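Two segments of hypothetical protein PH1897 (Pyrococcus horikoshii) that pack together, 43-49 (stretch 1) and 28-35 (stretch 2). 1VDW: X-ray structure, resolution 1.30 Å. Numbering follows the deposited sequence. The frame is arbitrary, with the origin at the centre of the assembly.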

ATOM      1  N   THR A  43     -19.308  -7.668  -8.891  1.00 33.06           N
ATOM      2  CA  THR A  43     -19.285  -8.241  -7.554  1.00 30.19           C
ATOM      3  C   THR A  43     -18.578  -9.579  -7.668  1.00 28.19           C
ATOM      4  O   THR A  43     -18.916 -10.386  -8.530  1.00 28.01           O
ATOM      5  CB  THR A  43     -20.711  -8.460  -6.998  1.00 30.77           C
ATOM      6  OG1 THR A  43     -21.371  -7.196  -6.824  1.00 32.26           O
ATOM      7  CG2 THR A  43     -20.643  -9.177  -5.657  1.00 31.15           C
ATOM      8  N   LYS A  44     -17.587  -9.803  -6.815  1.00 24.01           N
ATOM      9  CA  LYS A  44     -16.836 -11.051  -6.856  1.00 22.78           C
ATOM     10  C   LYS A  44     -17.109 -11.944  -5.653  1.00 20.12           C
ATOM     11  O   LYS A  44     -17.695 -11.508  -4.663  1.00 19.00           O
ATOM     12  CB  LYS A  44     -15.340 -10.754  -6.975  1.00 23.73           C
ATOM     13  CG  LYS A  44     -14.973 -10.080  -8.290  1.00 26.39           C
ATOM     14  CD  LYS A  44     -13.505  -9.708  -8.346  1.00 28.03           C
ATOM     15  CE  LYS A  44     -13.163  -9.047  -9.672  1.00 28.97           C
ATOM     16  NZ  LYS A  44     -13.373  -9.963 -10.827  1.00 29.83           N
ATOM     17  N   VAL A  45     -16.685 -13.200  -5.749  1.00 19.65           N
ATOM     18  CA  VAL A  45     -16.900 -14.163  -4.676  1.00 19.26           C
ATOM     19  C   VAL A  45     -16.527 -13.628  -3.296  1.00 17.77           C
ATOM     20  O   VAL A  45     -17.341 -13.661  -2.379  1.00 17.35           O
ATOM     21  CB  VAL A  45     -16.120 -15.477  -4.931  1.00 19.96           C
ATOM     22  CG1 VAL A  45     -16.167 -16.366  -3.693  1.00 21.06           C
ATOM     23  CG2 VAL A  45     -16.721 -16.214  -6.122  1.00 21.75           C
ATOM     24  N   VAL A  46     -15.311 -13.113  -3.147  1.00 16.71           N
ATOM     25  CA  VAL A  46     -14.887 -12.612  -1.845  1.00 15.72           C
ATOM     26  C   VAL A  46     -15.785 -11.492  -1.302  1.00 14.40           C
ATOM     27  O   VAL A  46     -16.021 -11.419  -0.096  1.00 14.71           O
ATOM     28  CB  VAL A  46     -13.412 -12.131  -1.879  1.00 15.90           C
ATOM     29  CG1 VAL A  46     -13.277 -10.877  -2.724  1.00 17.05           C
ATOM     30  CG2 VAL A  46     -12.919 -11.898  -0.462  1.00 16.41           C
ATOM     31  N   ASP A  47     -16.291 -10.632  -2.179  1.00 14.24           N
ATOM     32  CA  ASP A  47     -17.172  -9.545  -1.747  1.00 14.55           C
ATOM     33  C   ASP A  47     -18.467 -10.105  -1.169  1.00 15.25           C
ATOM     34  O   ASP A  47     -18.941  -9.664  -0.122  1.00 15.32           O
ATOM     35  CB  ASP A  47     -17.532  -8.630  -2.918  1.00 16.58           C
ATOM     36  CG  ASP A  47     -16.322  -8.037  -3.590  1.00 17.43           C
ATOM     37  OD1 ASP A  47     -15.475  -7.465  -2.876  1.00 19.49           O
ATOM     38  OD2 ASP A  47     -16.230  -8.135  -4.830  1.00 18.50           O
ATOM     39  N   LYS A  48     -19.035 -11.081  -1.872  1.00 15.12           N
ATOM     40  CA  LYS A  48     -20.286 -11.697  -1.454  1.00 15.57           C
ATOM     41  C   LYS A  48     -20.134 -12.482  -0.162  1.00 14.53           C
ATOM     42  O   LYS A  48     -21.006 -12.426   0.708  1.00 14.91           O
ATOM     43  CB  LYS A  48     -20.816 -12.610  -2.561  1.00 16.63           C
ATOM     44  CG  LYS A  48     -22.162 -13.255  -2.240  1.00 18.81           C
ATOM     45  CD  LYS A  48     -23.233 -12.212  -1.945  1.00 21.57           C
ATOM     46  CE  LYS A  48     -23.483 -11.305  -3.140  1.00 23.54           C
ATOM     47  NZ  LYS A  48     -24.595 -10.345  -2.881  1.00 28.01           N
ATOM     48  N   VAL A  49     -19.040 -13.222  -0.034  1.00 14.61           N
ATOM     49  CA  VAL A  49     -18.817 -13.991   1.179  1.00 16.22           C
ATOM     50  C   VAL A  49     -18.661 -13.033   2.354  1.00 16.40           C
ATOM     51  O   VAL A  49     -19.227 -13.255   3.422  1.00 17.50           O
ATOM     52  CB  VAL A  49     -17.559 -14.881   1.071  1.00 16.77           C
ATOM     53  CG1 VAL A  49     -17.296 -15.572   2.401  1.00 18.49           C
ATOM     54  CG2 VAL A  49     -17.751 -15.919  -0.032  1.00 17.99           C
TER
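Stretch 2 28-35: PKASETIS

The pairing of the two stretches slips by one residue between Thr43 and Lys44: Thr43 lies opposite Ser35, but Lys44 lies opposite Thr33, so Ile34 is the extra residue of a beta bulge. The CA-CA distances establish this register, 5.3 Å for Thr43 and Ser35 and 4.2 Å for Lys44 and Thr33. The bulge also marks the hydrogen bonding. Thr43 O accepts from Ile34 N at 2.7 Å and, weakly, from Ser35 N at 3.4 Å, two successive amides sharing one carbonyl. Thr43 N returns a nearly straight bond to Ser35 O (2.9 Å, 172° at the hydrogen), as expected of an antiparallel hydrogen-bonded pair. Ile34, at phi/psi -85/-58, departs from extended geometry, whereas Thr33 (-77/122) and Ser35 (-139/165) keep to it.

Stretch 2 therefore runs antiparallel to the short strand 43-44. Residues 28-31 have helical phi/psi values without the regular bonds; of these, Lys29 and Ala30 meet stretch 1 where its helix begins. Two amides of that first turn find acceptors across the contact: Val45 N bonds to Glu32 O at 2.9 Å and Val46 N to Ala30 O at 3.3 Å, the latter at 169°. Lys44, at the N-cap position, reaches stretch 2 with its side-chain end: NZ donates to Ser31 O and to Thr33 OG1, both at 2.9 Å, although the CA-to-CB bond of Thr33 points away from stretch 1.

Side-chain packing completes the contact. The CA-to-CB bond of Ile34 points toward stretch 1, and its CD1 lies 3.6 Å from Lys48 CB and 3.8 Å from Val45 CA. Val45 CG2 lies 4.2 Å from Ile34 CG1 and makes a methyl-to-carbonyl contact of 3.4 Å with Lys29 O, while Val46 CB is 4.1 Å from Ala30 CB. Together the stretches bury 521 Å², summed over both sides.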

ATOM      1  N   PRO A  28      -7.513 -18.213  -6.428  1.00 25.09           N
ATOM      2  CA  PRO A  28      -8.173 -17.710  -7.639  1.00 25.52           C
ATOM      3  C   PRO A  28      -9.700 -17.633  -7.557  1.00 25.60           C
ATOM      4  O   PRO A  28     -10.316 -16.760  -8.169  1.00 25.82           O
ATOM      5  CB  PRO A  28      -7.696 -18.684  -8.713  1.00 26.02           C
ATOM      6  CG  PRO A  28      -6.317 -19.026  -8.247  1.00 27.00           C
ATOM      7  CD  PRO A  28      -6.532 -19.259  -6.769  1.00 26.13           C
ATOM      8  N   LYS A  29     -10.305 -18.545  -6.803  1.00 26.64           N
ATOM      9  CA  LYS A  29     -11.759 -18.574  -6.654  1.00 27.59           C
ATOM     10  C   LYS A  29     -12.316 -17.248  -6.148  1.00 26.95           C
ATOM     11  O   LYS A  29     -13.426 -16.853  -6.505  1.00 27.82           O
ATOM     12  CB  LYS A  29     -12.172 -19.687  -5.687  1.00 29.16           C
ATOM     13  CG  LYS A  29     -11.830 -21.091  -6.155  1.00 31.32           C
ATOM     14  CD  LYS A  29     -12.300 -22.121  -5.139  1.00 32.78           C
ATOM     15  CE  LYS A  29     -11.984 -23.540  -5.589  1.00 34.17           C
ATOM     16  NZ  LYS A  29     -12.425 -24.545  -4.581  1.00 34.68           N
ATOM     17  N   ALA A  30     -11.540 -16.566  -5.314  1.00 26.47           N
ATOM     18  CA  ALA A  30     -11.956 -15.292  -4.738  1.00 25.17           C
ATOM     19  C   ALA A  30     -12.238 -14.202  -5.769  1.00 24.93           C
ATOM     20  O   ALA A  30     -13.086 -13.336  -5.548  1.00 23.89           O
ATOM     21  CB  ALA A  30     -10.895 -14.806  -3.753  1.00 25.41           C
ATOM     22  N   SER A  31     -11.539 -14.250  -6.899  1.00 24.72           N
ATOM     23  CA  SER A  31     -11.693 -13.238  -7.939  1.00 25.95           C
ATOM     24  C   SER A  31     -12.827 -13.464  -8.932  1.00 26.15           C
ATOM     25  O   SER A  31     -13.119 -12.593  -9.751  1.00 26.75           O
ATOM     26  CB  SER A  31     -10.384 -13.095  -8.715  1.00 26.84           C
ATOM     27  OG  SER A  31     -10.065 -14.299  -9.390  1.00 29.09           O
ATOM     28  N   GLU A  32     -13.469 -14.624  -8.869  1.00 26.50           N
ATOM     29  CA  GLU A  32     -14.553 -14.918  -9.794  1.00 27.59           C
ATOM     30  C   GLU A  32     -15.690 -13.908  -9.681  1.00 26.94           C
ATOM     31  O   GLU A  32     -16.218 -13.665  -8.594  1.00 25.87           O
ATOM     32  CB  GLU A  32     -15.088 -16.331  -9.553  1.00 28.71           C
ATOM     33  CG  GLU A  32     -16.126 -16.777 -10.571  1.00 32.38           C
ATOM     34  CD  GLU A  32     -16.499 -18.238 -10.424  1.00 33.93           C
ATOM     35  OE1 GLU A  32     -17.308 -18.727 -11.239  1.00 36.02           O
ATOM     36  OE2 GLU A  32     -15.989 -18.896  -9.494  1.00 35.06           O
ATOM     37  N   THR A  33     -16.050 -13.314 -10.814  1.00 26.92           N
ATOM     38  CA  THR A  33     -17.129 -12.339 -10.860  1.00 28.39           C
ATOM     39  C   THR A  33     -18.457 -13.065 -10.806  1.00 29.98           C
ATOM     40  O   THR A  33     -18.766 -13.908 -11.651  1.00 30.36           O
ATOM     41  CB  THR A  33     -17.084 -11.496 -12.144  1.00 28.60           C
ATOM     42  OG1 THR A  33     -15.870 -10.739 -12.175  1.00 28.16           O
ATOM     43  CG2 THR A  33     -18.267 -10.540 -12.197  1.00 27.81           C
ATOM     44  N   ILE A  34     -19.238 -12.723  -9.799  1.00 31.36           N
ATOM     45  CA  ILE A  34     -20.532 -13.334  -9.579  1.00 33.76           C
ATOM     46  C   ILE A  34     -21.625 -12.682 -10.362  1.00 35.18           C
ATOM     47  O   ILE A  34     -22.350 -13.309 -11.132  1.00 35.47           O
ATOM     48  CB  ILE A  34     -20.943 -13.197  -8.122  1.00 33.79           C
ATOM     49  CG1 ILE A  34     -20.287 -14.289  -7.302  1.00 33.89           C
ATOM     50  CG2 ILE A  34     -22.454 -13.198  -7.999  1.00 34.48           C
ATOM     51  CD1 ILE A  34     -20.552 -14.120  -5.841  1.00 34.12           C
ATOM     52  N   SER A  35     -21.762 -11.400 -10.099  1.00 36.97           N
ATOM     53  CA  SER A  35     -22.813 -10.663 -10.711  1.00 39.17           C
ATOM     54  C   SER A  35     -22.323  -9.319 -11.127  1.00 40.40           C
ATOM     55  O   SER A  35     -21.250  -8.866 -10.730  1.00 40.75           O
ATOM     56  CB  SER A  35     -23.951 -10.512  -9.706  1.00 39.53           C
ATOM     57  OG  SER A  35     -23.468  -9.968  -8.486  1.00 39.92           O
TER